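Long-range contacts in serine acetyltransferase 1, putative (Entamoeba histolytica, PDB 7BW9), which probably transfers an acetyl group to the hydroxyl of serine, a step in cysteine biosynthesis, and is seen here with cysteine bound: residues 222-227 with 240-245; 174-179 with 196-201. All coordinates share one frame; numbering follows the deposited sequence. Where two conformers were deposited one is given.

Interaction 1 (222-227 with 240-245). With CYS (cysteine), chain E.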
# COMPACT_ATOMS: atom_id res chain seq x y z
N ARG A 222 -4.33 -22.24 -12.54
CA ARG A 222 -3.44 -22.43 -11.40
C ARG A 222 -3.88 -21.63 -10.18
O ARG A 222 -3.21 -21.68 -9.15
CB ARG A 222 -2.00 -22.06 -11.79
CG ARG A 222 -1.84 -20.61 -12.28
CD ARG A 222 -0.43 -20.34 -12.85
NE ARG A 222 -0.13 -18.92 -12.97
CZ ARG A 222 -0.48 -18.14 -14.00
NH1 ARG A 222 -1.15 -18.65 -15.03
NH2 ARG A 222 -0.14 -16.85 -14.00
N HIS A 223 -4.98 -20.90 -10.28
CA HIS A 223 -5.54 -20.06 -9.23
C HIS A 223 -6.95 -20.54 -8.97
O HIS A 223 -7.52 -21.27 -9.78
CB HIS A 223 -5.55 -18.58 -9.66
CG HIS A 223 -4.21 -18.04 -10.01
ND1 HIS A 223 -3.84 -17.73 -11.31
CD2 HIS A 223 -3.13 -17.75 -9.24
CE1 HIS A 223 -2.59 -17.29 -11.32
NE2 HIS A 223 -2.14 -17.28 -10.08
N PRO A 224 -7.55 -20.16 -7.85
CA PRO A 224 -8.85 -20.72 -7.48
C PRO A 224 -10.01 -20.16 -8.29
O PRO A 224 -9.98 -19.03 -8.80
CB PRO A 224 -9.01 -20.32 -6.00
CG PRO A 224 -7.63 -20.05 -5.53
CD PRO A 224 -6.93 -19.45 -6.72
N THR A 225 -11.05 -20.99 -8.37
CA THR A 225 -12.39 -20.62 -8.81
C THR A 225 -13.31 -20.60 -7.59
O THR A 225 -13.38 -21.59 -6.85
CB THR A 225 -12.95 -21.63 -9.81
OG1 THR A 225 -12.23 -21.54 -11.04
CG2 THR A 225 -14.44 -21.37 -10.09
N ILE A 226 -14.00 -19.49 -7.37
CA ILE A 226 -14.94 -19.45 -6.26
C ILE A 226 -16.33 -19.14 -6.79
O ILE A 226 -16.50 -18.43 -7.79
CB ILE A 226 -14.49 -18.45 -5.16
CG1 ILE A 226 -14.78 -17.01 -5.55
CG2 ILE A 226 -12.99 -18.60 -4.87
CD1 ILE A 226 -14.20 -16.02 -4.57
N GLY A 227 -17.33 -19.71 -6.13
CA GLY A 227 -18.72 -19.61 -6.56
C GLY A 227 -19.37 -18.31 -6.13
O GLY A 227 -18.70 -17.32 -5.82
N GLY A 240 -4.01 -22.50 -5.26
CA GLY A 240 -3.97 -23.58 -6.23
C GLY A 240 -5.20 -23.58 -7.12
O GLY A 240 -6.13 -22.77 -6.98
N ASN A 241 -5.20 -24.54 -8.05
CA ASN A 241 -6.35 -24.78 -8.92
C ASN A 241 -7.38 -25.63 -8.19
O ASN A 241 -7.57 -26.82 -8.44
CB ASN A 241 -5.92 -25.44 -10.22
CG ASN A 241 -7.11 -25.81 -11.10
OD1 ASN A 241 -8.21 -25.24 -11.00
ND2 ASN A 241 -6.89 -26.76 -11.98
N ILE A 242 -8.07 -24.98 -7.27
CA ILE A 242 -9.11 -25.61 -6.48
C ILE A 242 -10.38 -24.81 -6.69
O ILE A 242 -10.35 -23.68 -7.18
CB ILE A 242 -8.74 -25.66 -4.99
CG1 ILE A 242 -8.56 -24.25 -4.43
CG2 ILE A 242 -7.47 -26.51 -4.80
CD1 ILE A 242 -7.97 -24.20 -3.03
N THR A 243 -11.50 -25.41 -6.31
CA THR A 243 -12.81 -24.80 -6.46
C THR A 243 -13.44 -24.64 -5.09
O THR A 243 -13.38 -25.56 -4.27
CB THR A 243 -13.71 -25.65 -7.37
OG1 THR A 243 -13.19 -25.62 -8.70
CG2 THR A 243 -15.11 -25.10 -7.39
N ILE A 244 -14.00 -23.47 -4.84
CA ILE A 244 -14.75 -23.17 -3.62
C ILE A 244 -16.20 -23.01 -4.03
O ILE A 244 -16.54 -22.10 -4.80
CB ILE A 244 -14.24 -21.90 -2.92
CG1 ILE A 244 -12.75 -22.01 -2.58
CG2 ILE A 244 -15.09 -21.58 -1.68
CD1 ILE A 244 -12.36 -23.28 -1.91
N GLY A 245 -17.06 -23.88 -3.51
CA GLY A 245 -18.46 -23.83 -3.89
C GLY A 245 -19.13 -22.54 -3.46
O GLY A 245 -18.59 -21.71 -2.74
N CYS E . 2.22 -14.60 -9.84
CA CYS E . 2.18 -16.07 -9.61
C CYS E . 1.34 -16.75 -10.70
O CYS E . 0.83 -16.03 -11.56
CB CYS E . 1.64 -16.41 -8.23
SG CYS E . -0.05 -15.84 -7.91
OXT CYS E . 1.23 -17.94 -10.69
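Successive coils of the left-handed beta-helix meet where strands 225-226 and 243-244 run parallel, and the residues before strand 225-226 line a cysteine pocket. Three backbone bonds tie the coils: Thr225 N to Ile242 O, Ile244 N to Thr225 O and Gly227 N to Ile244 O, the last more bent, at 139°. Ile226 and Ile244 point to the inner face of the coil, while Thr225 and Thr243 lie together on the outer face. Ahead of the strand, Pro224 brings no N-H; its ring carbon CG packs 3.4 Å from Gly240 O. The CB atoms of Arg222 and His223 point away from 240-245, and their side chains meet the ligand. The Arg222 chain, extended from CG to NE, presents the guanidinium edge to the carboxylate, NE reaching OXT and NH2 reaching O of the cysteine, each at 2.8 Å. CE1 of His223 lies 3.2 Å above the guanidinium plane, offset toward its rim, and His223 NE2 approaches the ligand SG at 3.3 Å. Thr189 OG1 bonds His223 ND1, and Glu188 forms a salt bridge with Arg222 NH2. The two-pronged grip would offset part of the carboxylate's charge and hold its rotation, with the sulfur beside the imidazole.

Interaction 2 (174-179 with 196-201). With CYS (cysteine), chain D.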
# COMPACT_ATOMS: atom_id res chain seq x y z
N ASN A 174 -20.65 -10.23 -10.77
CA ASN A 174 -21.24 -8.96 -10.36
C ASN A 174 -21.42 -8.89 -8.85
O ASN A 174 -21.34 -9.89 -8.13
CB ASN A 174 -22.57 -8.72 -11.09
CG ASN A 174 -23.59 -9.82 -10.86
OD1 ASN A 174 -24.03 -10.05 -9.73
ND2 ASN A 174 -24.00 -10.47 -11.93
N HIS A 175 -21.64 -7.66 -8.37
CA HIS A 175 -21.83 -7.37 -6.95
C HIS A 175 -20.65 -7.83 -6.11
O HIS A 175 -20.81 -8.40 -5.03
CB HIS A 175 -23.13 -7.99 -6.42
CG HIS A 175 -24.38 -7.43 -7.04
ND1 HIS A 175 -24.98 -7.99 -8.15
CD2 HIS A 175 -25.16 -6.39 -6.68
CE1 HIS A 175 -26.07 -7.31 -8.45
NE2 HIS A 175 -26.20 -6.33 -7.57
N PHE A 176 -19.44 -7.58 -6.61
CA PHE A 176 -18.22 -8.01 -5.92
C PHE A 176 -17.77 -6.92 -4.97
O PHE A 176 -17.61 -5.76 -5.38
CB PHE A 176 -17.13 -8.34 -6.95
CG PHE A 176 -15.83 -8.81 -6.33
CD1 PHE A 176 -15.82 -9.90 -5.47
CD2 PHE A 176 -14.63 -8.17 -6.61
CE1 PHE A 176 -14.63 -10.35 -4.90
CE2 PHE A 176 -13.45 -8.61 -6.05
CZ PHE A 176 -13.44 -9.70 -5.20
N PHE A 177 -17.53 -7.27 -3.70
CA PHE A 177 -17.12 -6.30 -2.68
C PHE A 177 -15.81 -6.73 -2.02
O PHE A 177 -15.73 -7.81 -1.42
CB PHE A 177 -18.22 -6.12 -1.62
CG PHE A 177 -17.84 -5.16 -0.50
CD1 PHE A 177 -17.09 -4.00 -0.76
CD2 PHE A 177 -18.29 -5.39 0.79
CE1 PHE A 177 -16.78 -3.11 0.27
CE2 PHE A 177 -17.96 -4.51 1.83
CZ PHE A 177 -17.21 -3.37 1.56
N ILE A 178 -14.80 -5.87 -2.13
CA ILE A 178 -13.57 -5.97 -1.35
C ILE A 178 -13.64 -4.90 -0.27
O ILE A 178 -13.71 -3.71 -0.58
CB ILE A 178 -12.32 -5.80 -2.22
CG1 ILE A 178 -12.17 -6.98 -3.18
CG2 ILE A 178 -11.06 -5.68 -1.36
CD1 ILE A 178 -11.06 -6.80 -4.18
N ASP A 179 -13.64 -5.32 1.00
CA ASP A 179 -13.60 -4.40 2.13
C ASP A 179 -12.16 -4.27 2.61
O ASP A 179 -11.48 -5.28 2.80
CB ASP A 179 -14.49 -4.88 3.28
CG ASP A 179 -14.91 -3.74 4.24
OD1 ASP A 179 -14.51 -2.57 4.01
OD2 ASP A 179 -15.63 -4.02 5.23
N CYS A 196 -19.75 -12.00 -4.06
CA CYS A 196 -18.66 -12.39 -3.18
C CYS A 196 -18.14 -11.19 -2.40
O CYS A 196 -18.26 -10.03 -2.83
CB CYS A 196 -17.54 -13.04 -3.98
SG CYS A 196 -18.12 -14.66 -4.61
N ARG A 197 -17.60 -11.48 -1.22
CA ARG A 197 -17.03 -10.48 -0.32
C ARG A 197 -15.68 -10.99 0.17
O ARG A 197 -15.58 -12.11 0.67
CB ARG A 197 -17.96 -10.19 0.86
CG ARG A 197 -17.59 -8.96 1.69
CD ARG A 197 -18.76 -8.51 2.58
NE ARG A 197 -18.93 -9.38 3.74
CZ ARG A 197 -19.94 -10.23 3.90
NH1 ARG A 197 -20.89 -10.32 2.98
NH2 ARG A 197 -20.01 -11.00 4.99
N VAL A 198 -14.66 -10.16 -0.00
CA VAL A 198 -13.28 -10.51 0.30
C VAL A 198 -12.68 -9.40 1.14
O VAL A 198 -12.87 -8.22 0.84
CB VAL A 198 -12.48 -10.72 -1.00
CG1 VAL A 198 -11.03 -10.92 -0.69
CG2 VAL A 198 -13.04 -11.90 -1.81
N TYR A 199 -11.92 -9.76 2.17
CA TYR A 199 -11.37 -8.84 3.15
C TYR A 199 -9.87 -8.66 2.93
O TYR A 199 -9.25 -9.28 2.06
CB TYR A 199 -11.67 -9.36 4.57
CG TYR A 199 -13.11 -9.10 4.92
CD1 TYR A 199 -13.50 -7.86 5.44
CD2 TYR A 199 -14.10 -10.03 4.66
CE1 TYR A 199 -14.81 -7.59 5.74
CE2 TYR A 199 -15.43 -9.76 4.95
CZ TYR A 199 -15.78 -8.53 5.48
OH TYR A 199 -17.09 -8.24 5.77
N GLN A 200 -9.27 -7.82 3.77
CA GLN A 200 -7.84 -7.53 3.68
C GLN A 200 -7.00 -8.80 3.79
O GLN A 200 -7.40 -9.77 4.43
CB GLN A 200 -7.41 -6.55 4.79
CG GLN A 200 -7.69 -7.00 6.23
CD GLN A 200 -9.12 -6.73 6.67
OE1 GLN A 200 -10.01 -6.51 5.84
NE2 GLN A 200 -9.35 -6.74 7.98
N SER A 201 -5.83 -8.77 3.14
CA SER A 201 -4.80 -9.80 3.27
C SER A 201 -5.23 -11.16 2.72
O SER A 201 -4.64 -12.18 3.06
CB SER A 201 -4.34 -9.95 4.72
OG SER A 201 -4.21 -8.68 5.34
N CYS D . -16.00 -2.59 7.52
CA CYS D . -16.65 -3.61 8.39
C CYS D . -17.33 -2.94 9.60
O CYS D . -17.24 -1.77 9.77
CB CYS D . -15.64 -4.66 8.82
SG CYS D . -14.29 -4.03 9.84
OXT CYS D . -17.96 -3.66 10.36
O HOH W 1 -18.91 -10.98 -6.68
O HOH W 2 -20.69 -8.83 -2.21
O HOH W 3 -17.97 -5.58 5.47
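Phe177 and Arg197 lie side by side on one face of their strand pair, the aliphatic part of the arginine running obliquely past the ring. Arg197 CD comes 3.6 Å from Phe177 CD2, and the ring and guanidinium planes are 44° apart. A bend at chi3 turns the head of Arg197 toward its own strand, where NE donates to Tyr199 OH at 3.0 Å. Tyr199 in turn sets its CE1 3.7 Å from Asp179 CB, with ring and carboxylate planes 48° apart. On the other strand face, Ile178 and Val198 point into the coil. Phe176, its CG anti to the backbone N (chi1 -179°), swings its ring toward the second strand and meets Val198 CG2 with the edge at CE1, 3.8 Å away. These residues belong to consecutive coils of the left-handed beta-helix, joined in parallel by bonds from Phe177 N to Cys196 O, Val198 N to Phe177 O and Asp179 N to Val198 O. Before the strands, one water bridges Asn174 O to Cys196 N, and a second donates to both His175 O and Cys196 O. Asp179 OD2 accepts a hydrogen bond from N of the bound cysteine at 2.7 Å and another from a further water, itself bonded to Tyr199 OH; Asp114 of the same chain and Arg222 of the third subunit also hold this ligand.

In the fold
Interactions 1 and 2 join coils on two different parallel sheets of the same beta-helix, their centres about 16 Å apart. They follow one another along the chain, yet touch in space: Gly227 O lies 3.0 Å from Cys196 SG. Each reaches a different cysteine site, and both sites lie between subunits. The relation is reciprocal: the ligand beside 222-227 is also bound by Asp179 of the second subunit, and the one beside 174-179 by Arg222 of the third, the two segments facing each other's counterparts from neighbouring chains. The two contacts thus supply complementary parts of pockets at subunit boundaries in the trimer.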